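Local coordinates for probable outer membrane protein (Pseudomonas aeruginosa, PDB 3DWO) that probably transports long-chain fatty acids and related hydrophobic compounds across the outer membrane as a beta-barrel channel of the FadL family, at residues N25-A30 against K42-L47; A95-G100 against Q116-G121; I165-S170 against A234-K239. All blocks are in the same frame, centred on the assembly; numbering follows the deposited sequence.

Interaction 1 (N25-A30 against K42-L47)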
ATOM      1  N   ASN A  25      19.396  19.917  -3.206  1.00 38.12           N
ATOM      2  CA  ASN A  25      18.316  20.627  -2.527  1.00 38.98           C
ATOM      3  C   ASN A  25      16.917  20.046  -2.728  1.00 38.21           C
ATOM      4  O   ASN A  25      15.991  20.753  -3.125  1.00 38.42           O
ATOM      5  CB  ASN A  25      18.323  22.100  -2.949  1.00 40.25           C
ATOM      6  CG  ASN A  25      19.646  22.783  -2.648  1.00 42.53           C
ATOM      7  OD1 ASN A  25      20.126  22.767  -1.514  1.00 43.73           O
ATOM      8  ND2 ASN A  25      20.239  23.390  -3.666  1.00 42.58           N
ATOM      9  N   ASP A  26      16.771  18.758  -2.441  1.00 37.13           N
ATOM     10  CA  ASP A  26      15.490  18.075  -2.574  1.00 36.23           C
ATOM     11  C   ASP A  26      14.874  17.934  -1.183  1.00 34.80           C
ATOM     12  O   ASP A  26      15.303  17.098  -0.384  1.00 35.33           O
ATOM     13  CB  ASP A  26      15.699  16.697  -3.211  1.00 37.09           C
ATOM     14  CG  ASP A  26      14.426  15.875  -3.259  1.00 37.23           C
ATOM     15  OD1 ASP A  26      13.348  16.411  -2.932  1.00 37.93           O
ATOM     16  OD2 ASP A  26      14.506  14.687  -3.631  1.00 39.40           O
ATOM     17  N   PRO A  27      13.857  18.753  -0.879  1.00 33.77           N
ATOM     18  CA  PRO A  27      13.176  18.734   0.420  1.00 32.92           C
ATOM     19  C   PRO A  27      12.589  17.389   0.852  1.00 32.24           C
ATOM     20  O   PRO A  27      12.322  17.189   2.039  1.00 31.43           O
ATOM     21  CB  PRO A  27      12.116  19.822   0.267  1.00 32.85           C
ATOM     22  CG  PRO A  27      11.805  19.790  -1.192  1.00 33.03           C
ATOM     23  CD  PRO A  27      13.179  19.677  -1.805  1.00 33.68           C
ATOM     24  N   SER A  28      12.397  16.469  -0.091  1.00 30.13           N
ATOM     25  CA  SER A  28      11.849  15.155   0.250  1.00 30.13           C
ATOM     26  C   SER A  28      12.810  14.412   1.174  1.00 29.13           C
ATOM     27  O   SER A  28      12.462  13.382   1.754  1.00 27.15           O
ATOM     28  CB  SER A  28      11.614  14.317  -1.008  1.00 30.77           C
ATOM     29  OG  SER A  28      12.840  14.005  -1.644  1.00 33.81           O
ATOM     30  N   ALA A  29      14.024  14.938   1.305  1.00 27.95           N
ATOM     31  CA  ALA A  29      15.028  14.326   2.166  1.00 29.90           C
ATOM     32  C   ALA A  29      14.588  14.360   3.629  1.00 29.34           C
ATOM     33  O   ALA A  29      15.044  13.563   4.441  1.00 29.07           O
ATOM     34  CB  ALA A  29      16.366  15.051   2.007  1.00 31.11           C
ATOM     35  N   ALA A  30      13.703  15.293   3.963  1.00 31.02           N
ATOM     36  CA  ALA A  30      13.213  15.422   5.331  1.00 30.99           C
ATOM     37  C   ALA A  30      12.677  14.085   5.856  1.00 31.73           C
ATOM     38  O   ALA A  30      12.673  13.839   7.065  1.00 33.70           O
ATOM     39  CB  ALA A  30      12.130  16.488   5.397  1.00 29.79           C
ATOM     40  N   LYS A  42      19.592  26.025   2.150  1.00 54.65           N
ATOM     41  CA  LYS A  42      18.570  27.023   2.463  1.00 53.78           C
ATOM     42  C   LYS A  42      17.203  26.466   2.830  1.00 52.01           C
ATOM     43  O   LYS A  42      16.968  25.261   2.757  1.00 51.07           O
ATOM     44  CB  LYS A  42      18.421  28.004   1.297  1.00 55.70           C
ATOM     45  CG  LYS A  42      18.683  27.396  -0.069  1.00 58.10           C
ATOM     46  CD  LYS A  42      17.811  26.184  -0.335  1.00 59.72           C
ATOM     47  CE  LYS A  42      18.239  25.490  -1.620  1.00 61.51           C
ATOM     48  NZ  LYS A  42      18.258  26.432  -2.775  1.00 62.70           N
ATOM     49  N   ARG A  43      16.308  27.365   3.235  1.00 50.36           N
ATOM     50  CA  ARG A  43      14.949  27.004   3.617  1.00 48.90           C
ATOM     51  C   ARG A  43      14.138  26.648   2.383  1.00 46.62           C
ATOM     52  O   ARG A  43      14.105  27.410   1.419  1.00 46.35           O
ATOM     53  CB  ARG A  43      14.248  28.169   4.316  1.00 51.10           C
ATOM     54  CG  ARG A  43      14.807  28.583   5.658  1.00 55.56           C
ATOM     55  CD  ARG A  43      13.906  29.659   6.250  1.00 59.21           C
ATOM     56  NE  ARG A  43      14.324  30.106   7.575  1.00 63.06           N
ATOM     57  CZ  ARG A  43      13.590  30.900   8.352  1.00 65.48           C
ATOM     58  NH1 ARG A  43      12.406  31.330   7.933  1.00 66.27           N
ATOM     59  NH2 ARG A  43      14.036  31.264   9.549  1.00 65.95           N
ATOM     60  N   ILE A  44      13.475  25.498   2.418  1.00 43.79           N
ATOM     61  CA  ILE A  44      12.657  25.070   1.296  1.00 40.93           C
ATOM     62  C   ILE A  44      11.330  24.491   1.774  1.00 39.28           C
ATOM     63  O   ILE A  44      11.286  23.668   2.694  1.00 38.44           O
ATOM     64  CB  ILE A  44      13.382  24.011   0.439  1.00 41.76           C
ATOM     65  CG1 ILE A  44      14.773  24.512   0.056  1.00 42.99           C
ATOM     66  CG2 ILE A  44      12.592  23.746  -0.836  1.00 41.48           C
ATOM     67  CD1 ILE A  44      15.563  23.537  -0.792  1.00 44.35           C
ATOM     68  N   ALA A  45      10.250  24.950   1.151  1.00 37.21           N
ATOM     69  CA  ALA A  45       8.899  24.492   1.455  1.00 35.66           C
ATOM     70  C   ALA A  45       8.373  23.916   0.147  1.00 35.53           C
ATOM     71  O   ALA A  45       8.521  24.533  -0.907  1.00 35.42           O
ATOM     72  CB  ALA A  45       8.034  25.658   1.905  1.00 33.71           C
ATOM     73  N   GLN A  46       7.760  22.738   0.206  1.00 34.85           N
ATOM     74  CA  GLN A  46       7.268  22.102  -1.010  1.00 34.44           C
ATOM     75  C   GLN A  46       5.972  21.321  -0.825  1.00 34.32           C
ATOM     76  O   GLN A  46       5.795  20.615   0.165  1.00 34.03           O
ATOM     77  CB  GLN A  46       8.351  21.166  -1.548  1.00 33.96           C
ATOM     78  CG  GLN A  46       8.008  20.441  -2.831  1.00 34.87           C
ATOM     79  CD  GLN A  46       9.102  19.468  -3.238  1.00 34.39           C
ATOM     80  OE1 GLN A  46       9.391  18.505  -2.524  1.00 33.11           O
ATOM     81  NE2 GLN A  46       9.723  19.721  -4.382  1.00 32.13           N
ATOM     82  N   LEU A  47       5.071  21.457  -1.789  1.00 33.51           N
ATOM     83  CA  LEU A  47       3.803  20.747  -1.759  1.00 34.43           C
ATOM     84  C   LEU A  47       3.622  19.963  -3.049  1.00 34.03           C
ATOM     85  O   LEU A  47       3.798  20.495  -4.145  1.00 32.86           O
ATOM     86  CB  LEU A  47       2.632  21.714  -1.596  1.00 36.34           C
ATOM     87  CG  LEU A  47       1.265  21.038  -1.782  1.00 40.01           C
ATOM     88  CD1 LEU A  47       1.071  19.946  -0.734  1.00 41.03           C
ATOM     89  CD2 LEU A  47       0.158  22.077  -1.678  1.00 41.40           C
TER
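With CG anti to the backbone N (chi1 -179°) and the chain extended beyond it, the Gln46 side chain rises straight from its strand and crosses the Pro27 ring at about a right angle. Ile44 has CG1 beside its own N (chi1 -52°), leaving CG2 anti to that N, and presses the CG2 methyl against the same ring, 4.0 Å from Pro27 CG. Gln46 OE1 approaches Pro27 CG to 3.0 Å, a tight polar-on-apolar contact, but the amide's bonds go to Asn9 and Thr440. The other branch of Ile44 reaches Asn25, its CD1 3.8 Å from Asn25 CB. Lys42, bent at chi2 and chi4, crosses Asn25 with its CE, while its ammonium pairs with Asp442. The Pro27 segment is held by Asp26: OD1 caps Ser28 N at 3.0 Å and OD2 accepts from Ser28 OG at 2.7 Å, both from above the carboxylate plane, within a type I turn. No hydrogen bond joins the two segments. The turn leads into helix 29-32 of the N-terminal region, which, as in FadL, would plug the barrel, and leans on the start of strand 44-63 where it pairs with 93-105 and 423-441; Phe101 also packs on Pro27.

Interaction 2 (A95-G100 against Q116-G121). With C8E ((hydroxyethyloxy)tri(ethyloxy)octane), chain E; C8E ((hydroxyethyloxy)tri(ethyloxy)octane), chain L.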
ATOM      1  N   ALA A  95      -7.412   8.221  -7.004  1.00 23.10           N
ATOM      2  CA  ALA A  95      -7.250   8.852  -5.699  1.00 23.41           C
ATOM      3  C   ALA A  95      -6.239   9.989  -5.699  1.00 25.25           C
ATOM      4  O   ALA A  95      -5.314  10.019  -6.507  1.00 24.10           O
ATOM      5  CB  ALA A  95      -6.844   7.807  -4.668  1.00 24.96           C
ATOM      6  N   TRP A  96      -6.430  10.932  -4.784  1.00 25.71           N
ATOM      7  CA  TRP A  96      -5.516  12.054  -4.652  1.00 28.15           C
ATOM      8  C   TRP A  96      -4.570  11.755  -3.500  1.00 29.28           C
ATOM      9  O   TRP A  96      -4.992  11.236  -2.471  1.00 29.46           O
ATOM     10  CB  TRP A  96      -6.277  13.347  -4.350  1.00 29.31           C
ATOM     11  CG  TRP A  96      -7.152  13.796  -5.464  1.00 30.10           C
ATOM     12  CD1 TRP A  96      -8.468  13.500  -5.645  1.00 30.14           C
ATOM     13  CD2 TRP A  96      -6.755  14.578  -6.594  1.00 31.10           C
ATOM     14  NE1 TRP A  96      -8.920  14.047  -6.824  1.00 32.65           N
ATOM     15  CE2 TRP A  96      -7.886  14.714  -7.426  1.00 33.26           C
ATOM     16  CE3 TRP A  96      -5.548  15.175  -6.985  1.00 32.82           C
ATOM     17  CZ2 TRP A  96      -7.848  15.425  -8.631  1.00 34.16           C
ATOM     18  CZ3 TRP A  96      -5.508  15.882  -8.183  1.00 32.95           C
ATOM     19  CH2 TRP A  96      -6.653  16.000  -8.992  1.00 33.97           C
ATOM     20  N   LEU A  97      -3.292  12.070  -3.680  1.00 29.89           N
ATOM     21  CA  LEU A  97      -2.302  11.841  -2.638  1.00 31.74           C
ATOM     22  C   LEU A  97      -1.391  13.039  -2.477  1.00 32.03           C
ATOM     23  O   LEU A  97      -0.497  13.277  -3.295  1.00 31.00           O
ATOM     24  CB  LEU A  97      -1.448  10.612  -2.936  1.00 33.69           C
ATOM     25  CG  LEU A  97      -2.101   9.252  -2.722  1.00 36.94           C
ATOM     26  CD1 LEU A  97      -2.965   8.899  -3.920  1.00 38.64           C
ATOM     27  CD2 LEU A  97      -1.009   8.214  -2.518  1.00 37.51           C
ATOM     28  N   PRO A  98      -1.609  13.814  -1.408  1.00 31.49           N
ATOM     29  CA  PRO A  98      -0.820  15.004  -1.110  1.00 31.27           C
ATOM     30  C   PRO A  98       0.461  14.604  -0.394  1.00 31.36           C
ATOM     31  O   PRO A  98       0.534  13.537   0.213  1.00 30.29           O
ATOM     32  CB  PRO A  98      -1.748  15.796  -0.206  1.00 32.49           C
ATOM     33  CG  PRO A  98      -2.353  14.703   0.632  1.00 32.22           C
ATOM     34  CD  PRO A  98      -2.677  13.631  -0.408  1.00 31.74           C
ATOM     35  N   THR A  99       1.464  15.465  -0.475  1.00 31.95           N
ATOM     36  CA  THR A  99       2.736  15.230   0.181  1.00 33.21           C
ATOM     37  C   THR A  99       3.382  16.591   0.421  1.00 33.76           C
ATOM     38  O   THR A  99       3.380  17.454  -0.459  1.00 34.18           O
ATOM     39  CB  THR A  99       3.652  14.343  -0.679  1.00 35.52           C
ATOM     40  OG1 THR A  99       3.126  13.007  -0.713  1.00 37.67           O
ATOM     41  CG2 THR A  99       5.056  14.307  -0.106  1.00 37.11           C
ATOM     42  N   GLY A 100       3.904  16.790   1.627  1.00 32.46           N
ATOM     43  CA  GLY A 100       4.527  18.058   1.956  1.00 30.46           C
ATOM     44  C   GLY A 100       5.891  17.910   2.599  1.00 29.83           C
ATOM     45  O   GLY A 100       6.105  17.022   3.424  1.00 28.00           O
ATOM     46  N   GLN A 116       4.651  15.659   5.470  1.00 28.18           N
ATOM     47  CA  GLN A 116       3.375  14.969   5.516  1.00 28.07           C
ATOM     48  C   GLN A 116       3.527  13.947   4.404  1.00 28.05           C
ATOM     49  O   GLN A 116       3.764  14.311   3.251  1.00 27.47           O
ATOM     50  CB  GLN A 116       2.224  15.927   5.223  1.00 28.95           C
ATOM     51  CG  GLN A 116       0.904  15.235   4.958  1.00 30.39           C
ATOM     52  CD  GLN A 116       0.730  14.883   3.497  1.00 32.36           C
ATOM     53  OE1 GLN A 116       0.726  15.763   2.639  1.00 31.71           O
ATOM     54  NE2 GLN A 116       0.587  13.595   3.206  1.00 34.10           N
ATOM     55  N   VAL A 117       3.402  12.674   4.762  1.00 26.97           N
ATOM     56  CA  VAL A 117       3.581  11.576   3.818  1.00 27.76           C
ATOM     57  C   VAL A 117       2.445  10.543   3.829  1.00 26.57           C
ATOM     58  O   VAL A 117       1.618  10.518   4.741  1.00 27.15           O
ATOM     59  CB  VAL A 117       4.937  10.875   4.119  1.00 29.59           C
ATOM     60  CG1 VAL A 117       4.989   9.510   3.483  1.00 34.26           C
ATOM     61  CG2 VAL A 117       6.083  11.733   3.594  1.00 28.86           C
ATOM     62  N   VAL A 118       2.413   9.706   2.792  1.00 24.27           N
ATOM     63  CA  VAL A 118       1.417   8.647   2.650  1.00 22.17           C
ATOM     64  C   VAL A 118       2.181   7.348   2.363  1.00 22.59           C
ATOM     65  O   VAL A 118       2.328   6.944   1.210  1.00 20.47           O
ATOM     66  CB  VAL A 118       0.453   8.943   1.476  1.00 22.81           C
ATOM     67  CG1 VAL A 118      -0.676   7.917   1.454  1.00 22.87           C
ATOM     68  CG2 VAL A 118      -0.122  10.356   1.611  1.00 23.31           C
ATOM     69  N   PRO A 119       2.675   6.678   3.418  1.00 22.82           N
ATOM     70  CA  PRO A 119       3.437   5.429   3.299  1.00 23.86           C
ATOM     71  C   PRO A 119       2.670   4.228   2.755  1.00 26.23           C
ATOM     72  O   PRO A 119       3.234   3.387   2.049  1.00 25.94           O
ATOM     73  CB  PRO A 119       3.909   5.166   4.734  1.00 23.00           C
ATOM     74  CG  PRO A 119       3.841   6.509   5.399  1.00 21.85           C
ATOM     75  CD  PRO A 119       2.583   7.090   4.829  1.00 23.57           C
ATOM     76  N   MET A 120       1.388   4.146   3.100  1.00 25.95           N
ATOM     77  CA  MET A 120       0.569   3.016   2.696  1.00 26.31           C
ATOM     78  C   MET A 120      -0.750   3.416   2.062  1.00 26.36           C
ATOM     79  O   MET A 120      -1.389   4.391   2.471  1.00 24.19           O
ATOM     80  CB  MET A 120       0.311   2.132   3.918  1.00 26.84           C
ATOM     81  CG  MET A 120       0.675   0.675   3.715  1.00 31.84           C
ATOM     82  SD  MET A 120       1.371  -0.082   5.199  1.00 29.55           S
ATOM     83  CE  MET A 120      -0.057   0.067   6.337  1.00 28.04           C
ATOM     84  N   GLY A 121      -1.158   2.646   1.062  1.00 26.66           N
ATOM     85  CA  GLY A 121      -2.404   2.929   0.385  1.00 28.05           C
ATOM     86  C   GLY A 121      -2.751   1.935  -0.705  1.00 29.49           C
ATOM     87  O   GLY A 121      -1.923   1.624  -1.561  1.00 29.72           O
TER
HETATM   88  C1  C8E E 455      -7.013   5.963  -0.678  1.00 56.73           C
HETATM   89  C2  C8E E 455      -6.424   4.865  -1.431  1.00 55.98           C
HETATM   90  C3  C8E E 455      -4.973   4.759  -1.308  1.00 56.21           C
HETATM   91  C4  C8E E 455      -4.387   5.408  -2.468  1.00 56.05           C
HETATM   92  C5  C8E E 455      -3.305   4.551  -2.995  1.00 57.13           C
HETATM   93  C6  C8E E 455      -2.421   5.334  -3.829  1.00 57.82           C
HETATM   94  C7  C8E E 455      -1.630   4.275  -4.420  1.00 57.67           C
HETATM   95  C8  C8E E 455      -1.478   4.565  -5.851  1.00 59.25           C
HETATM   96  O9  C8E E 455      -0.481   4.076  -6.721  1.00 60.92           O
HETATM   97  C10 C8E E 455       0.879   4.359  -6.462  1.00 60.89           C
HETATM   98  C11 C8E E 455       1.620   3.679  -7.571  1.00 62.22           C
HETATM   99  O12 C8E E 455       1.315   2.270  -7.609  1.00 62.26           O
HETATM  100  C13 C8E E 455       1.698   1.585  -8.835  1.00 62.83           C
HETATM  101  C14 C8E E 455       0.976   0.351  -9.464  1.00 62.71           C
HETATM  102  O15 C8E E 455      -0.428   0.113  -9.768  1.00 63.27           O
HETATM  103  C16 C8E E 455      -1.103  -0.496  -8.648  1.00 63.68           C
HETATM  104  C17 C8E E 455      -1.084  -2.033  -8.648  1.00 64.61           C
HETATM  105  O18 C8E E 455      -2.245  -2.834  -8.942  1.00 64.80           O
HETATM  106  C19 C8E E 455      -3.017  -3.150  -7.748  1.00 65.14           C
HETATM  107  C20 C8E E 455      -3.170  -4.604  -7.171  1.00 64.97           C
HETATM  108  O21 C8E E 455      -2.432  -4.955  -5.997  1.00 64.70           O
HETATM  109  C1  C8E L 462       4.138  19.090   7.443  1.00 55.31           C
HETATM  110  C2  C8E L 462       4.784  20.115   6.637  1.00 55.10           C
HETATM  111  C3  C8E L 462       4.410  20.105   5.223  1.00 55.80           C
HETATM  112  C4  C8E L 462       5.097  21.216   4.591  1.00 55.84           C
HETATM  113  C5  C8E L 462       4.096  22.064   3.899  1.00 57.20           C
HETATM  114  C6  C8E L 462       4.758  23.057   3.079  1.00 56.71           C
HETATM  115  O   HOH W   1       4.093  10.379   0.336  1.00 33.24           O
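The carboxamide of Gln116 reaches across to strand 93-105, with Pro98 O nearly in its plane beside NE2, while the Pro98 ring and Thr99 CA approach its oxygen end from opposite sides of that plane. NE2 donates to Pro98 O (3.0 Å) but meets this carbonyl from above, 57° out of its plane. A bend at chi2 (-88°) turns the amide back along the neighbouring strand, taking the acceptor that Val118 N would meet in regular antiparallel pairing. Val118 N instead donates to a water, 3.1 Å away, that also bonds Thr99 OG1. The regular ladder is kept at Gly100 and Gln116, a hydrogen-bonded pair (Gly100 N to Gln116 O 3.0 Å, Gln116 N to Gly100 O 2.9 Å), both on carbonyl lone pairs. Beyond it the strands splay, at 134° between their directions, and no further backbone hydrogen bond joins them; Leu97 CD2 meets Val118 CG1 at 4.0 Å. The octyl tail of the C8E of chain E runs alongside, its C6 3.5 Å from Leu97 CD2 and its C5 3.5 Å from Gly121 C. Such parting is consistent with the lateral opening in the barrel wall of FadL relatives. Strand 93-105 remains bonded to 44-63 through Leu97 and Asn50, 110-125 to 138-153 through Val117 and Gly145, and Pro119 shares a backbone hydrogen bond with Val5 of the N-terminal tail.

Interaction 3 (I165-S170 against A234-K239)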
ATOM      1  N   ILE A 165       8.240   9.472  12.913  1.00 27.12           N
ATOM      2  CA  ILE A 165       7.033   9.666  12.132  1.00 26.84           C
ATOM      3  C   ILE A 165       5.831   9.269  12.969  1.00 26.09           C
ATOM      4  O   ILE A 165       5.821   8.200  13.580  1.00 25.90           O
ATOM      5  CB  ILE A 165       7.065   8.822  10.831  1.00 26.49           C
ATOM      6  CG1 ILE A 165       5.690   8.839  10.160  1.00 26.33           C
ATOM      7  CG2 ILE A 165       7.515   7.404  11.138  1.00 25.16           C
ATOM      8  CD1 ILE A 165       5.642   8.089   8.839  1.00 25.67           C
ATOM      9  N   ILE A 166       4.838  10.150  13.039  1.00 25.34           N
ATOM     10  CA  ILE A 166       3.624   9.833  13.782  1.00 24.54           C
ATOM     11  C   ILE A 166       2.657   9.432  12.690  1.00 24.87           C
ATOM     12  O   ILE A 166       2.235  10.248  11.864  1.00 25.16           O
ATOM     13  CB  ILE A 166       3.074  11.027  14.571  1.00 23.72           C
ATOM     14  CG1 ILE A 166       4.137  11.532  15.549  1.00 25.55           C
ATOM     15  CG2 ILE A 166       1.852  10.593  15.363  1.00 22.95           C
ATOM     16  CD1 ILE A 166       4.622  10.471  16.541  1.00 26.60           C
ATOM     17  N   GLN A 167       2.320   8.153  12.703  1.00 23.65           N
ATOM     18  CA  GLN A 167       1.484   7.558  11.688  1.00 24.90           C
ATOM     19  C   GLN A 167       0.042   7.225  12.074  1.00 24.41           C
ATOM     20  O   GLN A 167      -0.248   6.776  13.181  1.00 24.97           O
ATOM     21  CB  GLN A 167       2.230   6.311  11.194  1.00 24.39           C
ATOM     22  CG  GLN A 167       1.448   5.372  10.362  1.00 27.47           C
ATOM     23  CD  GLN A 167       0.442   4.603  11.157  1.00 23.40           C
ATOM     24  OE1 GLN A 167      -0.666   4.385  10.692  1.00 28.47           O
ATOM     25  NE2 GLN A 167       0.818   4.173  12.362  1.00 21.46           N
ATOM     26  N   ARG A 168      -0.863   7.447  11.131  1.00 24.79           N
ATOM     27  CA  ARG A 168      -2.269   7.139  11.328  1.00 25.77           C
ATOM     28  C   ARG A 168      -2.730   6.249  10.174  1.00 23.75           C
ATOM     29  O   ARG A 168      -2.653   6.633   9.010  1.00 23.25           O
ATOM     30  CB  ARG A 168      -3.098   8.423  11.367  1.00 28.64           C
ATOM     31  CG  ARG A 168      -4.597   8.189  11.247  1.00 34.63           C
ATOM     32  CD  ARG A 168      -5.160   7.440  12.433  1.00 41.73           C
ATOM     33  NE  ARG A 168      -6.551   7.056  12.208  1.00 48.95           N
ATOM     34  CZ  ARG A 168      -7.514   7.902  11.853  1.00 51.04           C
ATOM     35  NH1 ARG A 168      -7.238   9.188  11.682  1.00 53.28           N
ATOM     36  NH2 ARG A 168      -8.753   7.461  11.659  1.00 50.76           N
ATOM     37  N   THR A 169      -3.197   5.051  10.507  1.00 23.04           N
ATOM     38  CA  THR A 169      -3.674   4.110   9.499  1.00 22.84           C
ATOM     39  C   THR A 169      -5.147   3.797   9.684  1.00 22.09           C
ATOM     40  O   THR A 169      -5.600   3.570  10.800  1.00 22.70           O
ATOM     41  CB  THR A 169      -2.933   2.754   9.581  1.00 22.48           C
ATOM     42  OG1 THR A 169      -1.553   2.930   9.252  1.00 24.13           O
ATOM     43  CG2 THR A 169      -3.550   1.757   8.612  1.00 21.58           C
ATOM     44  N   SER A 170      -5.892   3.785   8.587  1.00 22.78           N
ATOM     45  CA  SER A 170      -7.303   3.426   8.643  1.00 23.97           C
ATOM     46  C   SER A 170      -7.428   2.260   7.676  1.00 22.33           C
ATOM     47  O   SER A 170      -6.800   2.257   6.621  1.00 23.69           O
ATOM     48  CB  SER A 170      -8.195   4.579   8.184  1.00 25.29           C
ATOM     49  OG  SER A 170      -8.162   4.702   6.780  1.00 32.44           O
ATOM     50  N   ALA A 234      12.561   1.811  10.078  1.00 26.37           N
ATOM     51  CA  ALA A 234      12.216   0.663  10.895  1.00 26.34           C
ATOM     52  C   ALA A 234      10.746   0.302  10.749  1.00 26.78           C
ATOM     53  O   ALA A 234       9.923   1.144  10.393  1.00 27.19           O
ATOM     54  CB  ALA A 234      12.550   0.946  12.369  1.00 22.60           C
ATOM     55  N   LYS A 235      10.426  -0.959  11.014  1.00 27.42           N
ATOM     56  CA  LYS A 235       9.048  -1.422  10.942  1.00 28.41           C
ATOM     57  C   LYS A 235       8.243  -0.645  11.971  1.00 28.81           C
ATOM     58  O   LYS A 235       8.738  -0.346  13.060  1.00 29.45           O
ATOM     59  CB  LYS A 235       8.964  -2.917  11.261  1.00 28.53           C
ATOM     60  CG  LYS A 235       7.542  -3.437  11.356  1.00 28.32           C
ATOM     61  CD  LYS A 235       7.513  -4.946  11.396  1.00 31.06           C
ATOM     62  CE  LYS A 235       8.176  -5.478  12.647  1.00 32.95           C
ATOM     63  NZ  LYS A 235       8.291  -6.955  12.582  1.00 33.94           N
ATOM     64  N   ILE A 236       7.004  -0.316  11.629  1.00 27.31           N
ATOM     65  CA  ILE A 236       6.160   0.424  12.549  1.00 27.51           C
ATOM     66  C   ILE A 236       5.061  -0.487  13.095  1.00 28.71           C
ATOM     67  O   ILE A 236       4.163  -0.907  12.351  1.00 26.47           O
ATOM     68  CB  ILE A 236       5.512   1.650  11.853  1.00 27.68           C
ATOM     69  CG1 ILE A 236       6.599   2.537  11.234  1.00 26.22           C
ATOM     70  CG2 ILE A 236       4.692   2.449  12.858  1.00 26.70           C
ATOM     71  CD1 ILE A 236       6.061   3.790  10.550  1.00 24.57           C
ATOM     72  N   ARG A 237       5.156  -0.809  14.387  1.00 27.29           N
ATOM     73  CA  ARG A 237       4.165  -1.649  15.047  1.00 27.89           C
ATOM     74  C   ARG A 237       2.841  -0.920  14.878  1.00 27.06           C
ATOM     75  O   ARG A 237       2.720   0.262  15.210  1.00 25.53           O
ATOM     76  CB  ARG A 237       4.511  -1.814  16.523  1.00 30.63           C
ATOM     77  CG  ARG A 237       5.830  -2.527  16.752  1.00 35.13           C
ATOM     78  CD  ARG A 237       5.623  -3.889  17.394  1.00 41.28           C
ATOM     79  NE  ARG A 237       5.186  -4.908  16.445  1.00 45.76           N
ATOM     80  CZ  ARG A 237       4.579  -6.038  16.797  1.00 47.16           C
ATOM     81  NH1 ARG A 237       4.332  -6.289  18.078  1.00 45.68           N
ATOM     82  NH2 ARG A 237       4.225  -6.922  15.870  1.00 45.35           N
ATOM     83  N   ASN A 238       1.841  -1.635  14.378  1.00 25.62           N
ATOM     84  CA  ASN A 238       0.570  -1.004  14.077  1.00 23.33           C
ATOM     85  C   ASN A 238      -0.624  -1.947  14.275  1.00 22.77           C
ATOM     86  O   ASN A 238      -1.018  -2.676  13.363  1.00 22.81           O
ATOM     87  CB  ASN A 238       0.673  -0.503  12.628  1.00 21.48           C
ATOM     88  CG  ASN A 238      -0.450   0.422  12.227  1.00 23.53           C
ATOM     89  OD1 ASN A 238      -1.022   1.140  13.051  1.00 23.82           O
ATOM     90  ND2 ASN A 238      -0.756   0.428  10.937  1.00 23.09           N
ATOM     91  N   LYS A 239      -1.187  -1.928  15.480  1.00 20.09           N
ATOM     92  CA  LYS A 239      -2.337  -2.759  15.805  1.00 21.25           C
ATOM     93  C   LYS A 239      -3.603  -1.945  15.578  1.00 22.70           C
ATOM     94  O   LYS A 239      -3.921  -1.045  16.357  1.00 21.03           O
ATOM     95  CB  LYS A 239      -2.269  -3.212  17.263  1.00 23.54           C
ATOM     96  CG  LYS A 239      -3.456  -4.040  17.727  1.00 26.33           C
ATOM     97  CD  LYS A 239      -3.210  -4.550  19.144  1.00 30.13           C
ATOM     98  CE  LYS A 239      -4.378  -5.359  19.676  1.00 30.29           C
ATOM     99  NZ  LYS A 239      -4.092  -5.848  21.060  1.00 33.44           N
TER
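An irregular break in barrel strand 226-248, residues 234-239, reaches past strand 201-220 to touch strand 158-177 on its buried face. Ile165, Gln167 and Thr169 point to this contact, whereas Ile166 and Arg168 turn away. At one end the two isoleucines cross at about a right angle and meet tip to branch, Ile236 CD1 3.9 Å from Ile165 CG2. Ile236 CG1 sits beside its backbone N, and an extended chi2 carries CD1 outward. At the other end Asn238, with CG anti to its N (chi1 -168°), directs its amide at Thr169. Its ND2 makes a weak, bent bond to Thr169 OG1, 3.1 Å with 135° at the hydrogen, though the position of OG1 is less certain. Between them the Gln167 amide crosses that of Asn238, planes 71° apart, Gln167 NE2 3.6 Å from Asn238 OD1, too loose for a bond. The Asn238 amide is chiefly satisfied by others: OD1 accepts from Asn209 and ND2 donates to Leu282 O, while Thr169 OG1 has Thr143. The contact is therefore apolar at one end and polar at the other, where several partners hold a buried amide and its weak link to Thr169 is probably a minor part of that hold.

From the N terminus the three contacts follow in series, none enclosing or crossing another. Interaction 1 closes a short loop of 11 residues, joining the N-terminal region, probably a plug as in FadL, to the first barrel strand. Interaction 2 spans the next hairpin, and interaction 3 closes a longer stretch of 63 residues, passing over strand 201-220. Neighbours in this series touch: Leu47 CD1 packs on Thr99 O at 3.4 Å, linking interactions 1 and 2, and Pro119 CG meets Ile165 CD1 at 4.2 Å, linking 2 and 3. Interactions 1 and 3 stay apart, nearest atoms about 8 Å. Together they tie the N-terminal region to strand 44-63, strand 93-105 to 110-125, and strand 158-177 to the broken strand 226-248.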